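Local structure of VP24 (White spot syndrome virus, 5HLJ) at residues V110-L116 against H161-M166. The protein serves as a major envelope protein of White spot syndrome virus and probably takes part in building the viral envelope. Sequence-based numbering, arbitrary orientation.
Sequences VSLSPGL and HYLLSM
Ser111 and Ser113 pair with Ser165 and Leu163 as the hydrogen-bonded sites of an antiparallel ladder, strand 110-114 running at 152° to strand 161-166. The straightest of the four bonds there is Ser165 N to Ser111 O, 2.9 Å; past the proline, Gly115 N adds a fifth, reaching His161 O at 2.7 Å from above the carbonyl plane. Val110, Leu112, Leu164 and Met166 share one face. With CG anti to its carbonyl carbon (chi1 -74°), Leu112 turns its methyls to two neighbours: CD2 meets Leu164 CD1 at 3.8 Å, while CD1 approaches Tyr162 CD2 at 4.1 Å, the two side chains crossing at about a right angle. The Tyr162 ring also packs against Pro114, CE2 lying 3.8 Å from Pro114 CB. Phe147 of strand 141-151 packs on both Leu112 and Leu164. Leu163 and the serines occupy the other face, where Ser111 OG sits 3.4 Å from Ser165 CB; Ser165 OG is hydrogen-bonded to Asn22 OD1 on strand 19-28. Ser113 OG donates to Pro114 O at 2.9 Å and also hydrogen-bonds Phe132 N of a neighbouring subunit. The ladder thus sets apolar side chains on one face, against Phe147, and on the other a more polar row where Ser113 and Leu163 meet the second subunit.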
ATOM      1  N   VAL A 110      -6.698  -1.931  -0.223  1.00 66.05           N
ATOM      2  CA  VAL A 110      -6.629  -1.936  -1.668  1.00 63.68           C
ATOM      3  C   VAL A 110      -5.707  -0.821  -2.117  1.00 66.00           C
ATOM      4  O   VAL A 110      -5.482   0.136  -1.386  1.00 70.52           O
ATOM      5  CB  VAL A 110      -8.019  -1.757  -2.335  1.00 66.57           C
ATOM      6  CG1 VAL A 110      -9.028  -2.726  -1.752  1.00 64.27           C
ATOM      7  CG2 VAL A 110      -8.502  -0.347  -2.182  1.00 60.47           C
ATOM      8  N   SER A 111      -5.171  -0.947  -3.322  1.00 64.79           N
ATOM      9  CA  SER A 111      -4.472   0.163  -3.940  1.00 61.63           C
ATOM     10  C   SER A 111      -4.703   0.106  -5.436  1.00 61.35           C
ATOM     11  O   SER A 111      -5.094  -0.927  -5.971  1.00 61.15           O
ATOM     12  CB  SER A 111      -2.976   0.152  -3.591  1.00 61.79           C
ATOM     13  OG  SER A 111      -2.386  -1.095  -3.887  1.00 74.29           O
ATOM     14  N   LEU A 112      -4.502   1.243  -6.092  1.00 62.00           N
ATOM     15  CA  LEU A 112      -4.720   1.376  -7.516  1.00 60.33           C
ATOM     16  C   LEU A 112      -3.503   1.952  -8.186  1.00 64.13           C
ATOM     17  O   LEU A 112      -2.830   2.828  -7.647  1.00 62.77           O
ATOM     18  CB  LEU A 112      -5.897   2.310  -7.836  1.00 64.71           C
ATOM     19  CG  LEU A 112      -7.370   1.978  -7.664  1.00 70.55           C
ATOM     20  CD1 LEU A 112      -8.132   3.152  -8.248  1.00 68.25           C
ATOM     21  CD2 LEU A 112      -7.764   0.679  -8.360  1.00 62.62           C
ATOM     22  N   SER A 113      -3.264   1.486  -9.395  1.00 62.27           N
ATOM     23  CA  SER A 113      -2.340   2.125 -10.290  1.00 62.23           C
ATOM     24  C   SER A 113      -3.086   2.323 -11.604  1.00 62.57           C
ATOM     25  O   SER A 113      -3.836   1.440 -12.015  1.00 65.71           O
ATOM     26  CB  SER A 113      -1.089   1.267 -10.479  1.00 59.71           C
ATOM     27  OG  SER A 113      -0.356   1.676 -11.626  1.00 64.82           O
ATOM     28  N   PRO A 114      -2.900   3.476 -12.262  1.00 62.17           N
ATOM     29  CA  PRO A 114      -3.394   3.565 -13.645  1.00 64.65           C
ATOM     30  C   PRO A 114      -2.694   2.521 -14.496  1.00 63.37           C
ATOM     31  O   PRO A 114      -1.544   2.191 -14.187  1.00 65.57           O
ATOM     32  CB  PRO A 114      -3.009   4.981 -14.078  1.00 59.48           C
ATOM     33  CG  PRO A 114      -1.823   5.337 -13.189  1.00 58.71           C
ATOM     34  CD  PRO A 114      -2.127   4.667 -11.866  1.00 64.64           C
ATOM     35  N   GLY A 115      -3.377   1.977 -15.499  1.00 63.21           N
ATOM     36  CA  GLY A 115      -2.737   1.131 -16.493  1.00 61.75           C
ATOM     37  C   GLY A 115      -2.137   2.007 -17.590  1.00 67.59           C
ATOM     38  O   GLY A 115      -2.315   3.228 -17.580  1.00 66.96           O
ATOM     39  N   LEU A 116      -1.407   1.399 -18.525  1.00 68.80           N
ATOM     40  CA  LEU A 116      -0.848   2.139 -19.654  1.00 70.53           C
ATOM     41  C   LEU A 116      -1.962   2.479 -20.629  1.00 72.08           C
ATOM     42  O   LEU A 116      -2.902   1.703 -20.786  1.00 75.75           O
ATOM     43  CB  LEU A 116       0.249   1.328 -20.354  1.00 70.56           C
ATOM     44  CG  LEU A 116       1.517   1.098 -19.527  1.00 70.48           C
ATOM     45  CD1 LEU A 116       2.414   0.063 -20.190  1.00 64.34           C
ATOM     46  CD2 LEU A 116       2.268   2.408 -19.274  1.00 63.82           C
ATOM     47  N   HIS A 161      -8.324   3.156 -17.563  1.00 67.56           N
ATOM     48  CA  HIS A 161      -7.754   1.849 -17.279  1.00 70.40           C
ATOM     49  C   HIS A 161      -6.961   1.800 -15.971  1.00 71.70           C
ATOM     50  O   HIS A 161      -6.026   2.574 -15.794  1.00 67.71           O
ATOM     51  CB  HIS A 161      -6.857   1.420 -18.434  1.00 72.97           C
ATOM     52  CG  HIS A 161      -6.530  -0.040 -18.422  1.00 83.47           C
ATOM     53  ND1 HIS A 161      -7.503  -1.017 -18.361  1.00 82.94           N
ATOM     54  CD2 HIS A 161      -5.342  -0.691 -18.471  1.00 80.73           C
ATOM     55  CE1 HIS A 161      -6.929  -2.206 -18.383  1.00 81.13           C
ATOM     56  NE2 HIS A 161      -5.616  -2.036 -18.444  1.00 86.51           N
ATOM     57  N   TYR A 162      -7.335   0.892 -15.065  1.00 64.15           N
ATOM     58  CA  TYR A 162      -6.660   0.792 -13.772  1.00 67.06           C
ATOM     59  C   TYR A 162      -6.295  -0.634 -13.381  1.00 65.63           C
ATOM     60  O   TYR A 162      -6.900  -1.602 -13.847  1.00 66.23           O
ATOM     61  CB  TYR A 162      -7.521   1.441 -12.667  1.00 60.03           C
ATOM     62  CG  TYR A 162      -7.387   2.935 -12.740  1.00 66.51           C
ATOM     63  CD1 TYR A 162      -8.170   3.697 -13.631  1.00 67.72           C
ATOM     64  CD2 TYR A 162      -6.437   3.593 -11.979  1.00 61.22           C
ATOM     65  CE1 TYR A 162      -8.001   5.084 -13.736  1.00 60.78           C
ATOM     66  CE2 TYR A 162      -6.265   4.956 -12.075  1.00 65.87           C
ATOM     67  CZ  TYR A 162      -7.044   5.701 -12.953  1.00 64.36           C
ATOM     68  OH  TYR A 162      -6.835   7.058 -13.010  1.00 66.13           O
ATOM     69  N   LEU A 163      -5.276  -0.735 -12.531  1.00 66.68           N
ATOM     70  CA  LEU A 163      -4.822  -2.001 -11.964  1.00 65.02           C
ATOM     71  C   LEU A 163      -5.162  -1.984 -10.496  1.00 64.68           C
ATOM     72  O   LEU A 163      -4.864  -1.017  -9.803  1.00 65.85           O
ATOM     73  CB  LEU A 163      -3.323  -2.193 -12.168  1.00 62.95           C
ATOM     74  CG  LEU A 163      -2.843  -1.950 -13.600  1.00 66.93           C
ATOM     75  CD1 LEU A 163      -1.310  -2.001 -13.716  1.00 64.51           C
ATOM     76  CD2 LEU A 163      -3.495  -2.986 -14.504  1.00 66.09           C
ATOM     77  N   LEU A 164      -5.802  -3.045 -10.028  1.00 64.31           N
ATOM     78  CA  LEU A 164      -6.298  -3.098  -8.669  1.00 63.82           C
ATOM     79  C   LEU A 164      -5.523  -4.122  -7.850  1.00 64.21           C
ATOM     80  O   LEU A 164      -5.399  -5.274  -8.248  1.00 64.98           O
ATOM     81  CB  LEU A 164      -7.790  -3.443  -8.678  1.00 68.20           C
ATOM     82  CG  LEU A 164      -8.482  -3.778  -7.347  1.00 69.67           C
ATOM     83  CD1 LEU A 164      -8.574  -2.551  -6.436  1.00 63.61           C
ATOM     84  CD2 LEU A 164      -9.877  -4.372  -7.602  1.00 66.94           C
ATOM     85  N   SER A 165      -4.996  -3.694  -6.713  1.00 60.29           N
ATOM     86  CA  SER A 165      -4.383  -4.615  -5.773  1.00 64.71           C
ATOM     87  C   SER A 165      -5.241  -4.769  -4.531  1.00 64.05           C
ATOM     88  O   SER A 165      -5.578  -3.782  -3.885  1.00 65.81           O
ATOM     89  CB  SER A 165      -2.985  -4.148  -5.369  1.00 63.98           C
ATOM     90  OG  SER A 165      -2.038  -4.444  -6.371  1.00 76.01           O
ATOM     91  N   MET A 166      -5.591  -6.003  -4.199  1.00 62.22           N
ATOM     92  CA  MET A 166      -6.305  -6.268  -2.951  1.00 67.87           C
ATOM     93  C   MET A 166      -5.491  -7.208  -2.079  1.00 67.50           C
ATOM     94  O   MET A 166      -4.952  -8.196  -2.569  1.00 69.24           O
ATOM     95  CB  MET A 166      -7.684  -6.881  -3.215  1.00 60.29           C
ATOM     96  CG  MET A 166      -8.580  -6.047  -4.103  1.00 65.27           C
ATOM     97  SD  MET A 166     -10.268  -6.696  -4.218  1.00 72.62           S
ATOM     98  CE  MET A 166     -10.019  -8.167  -5.213  1.00 66.85           C
TER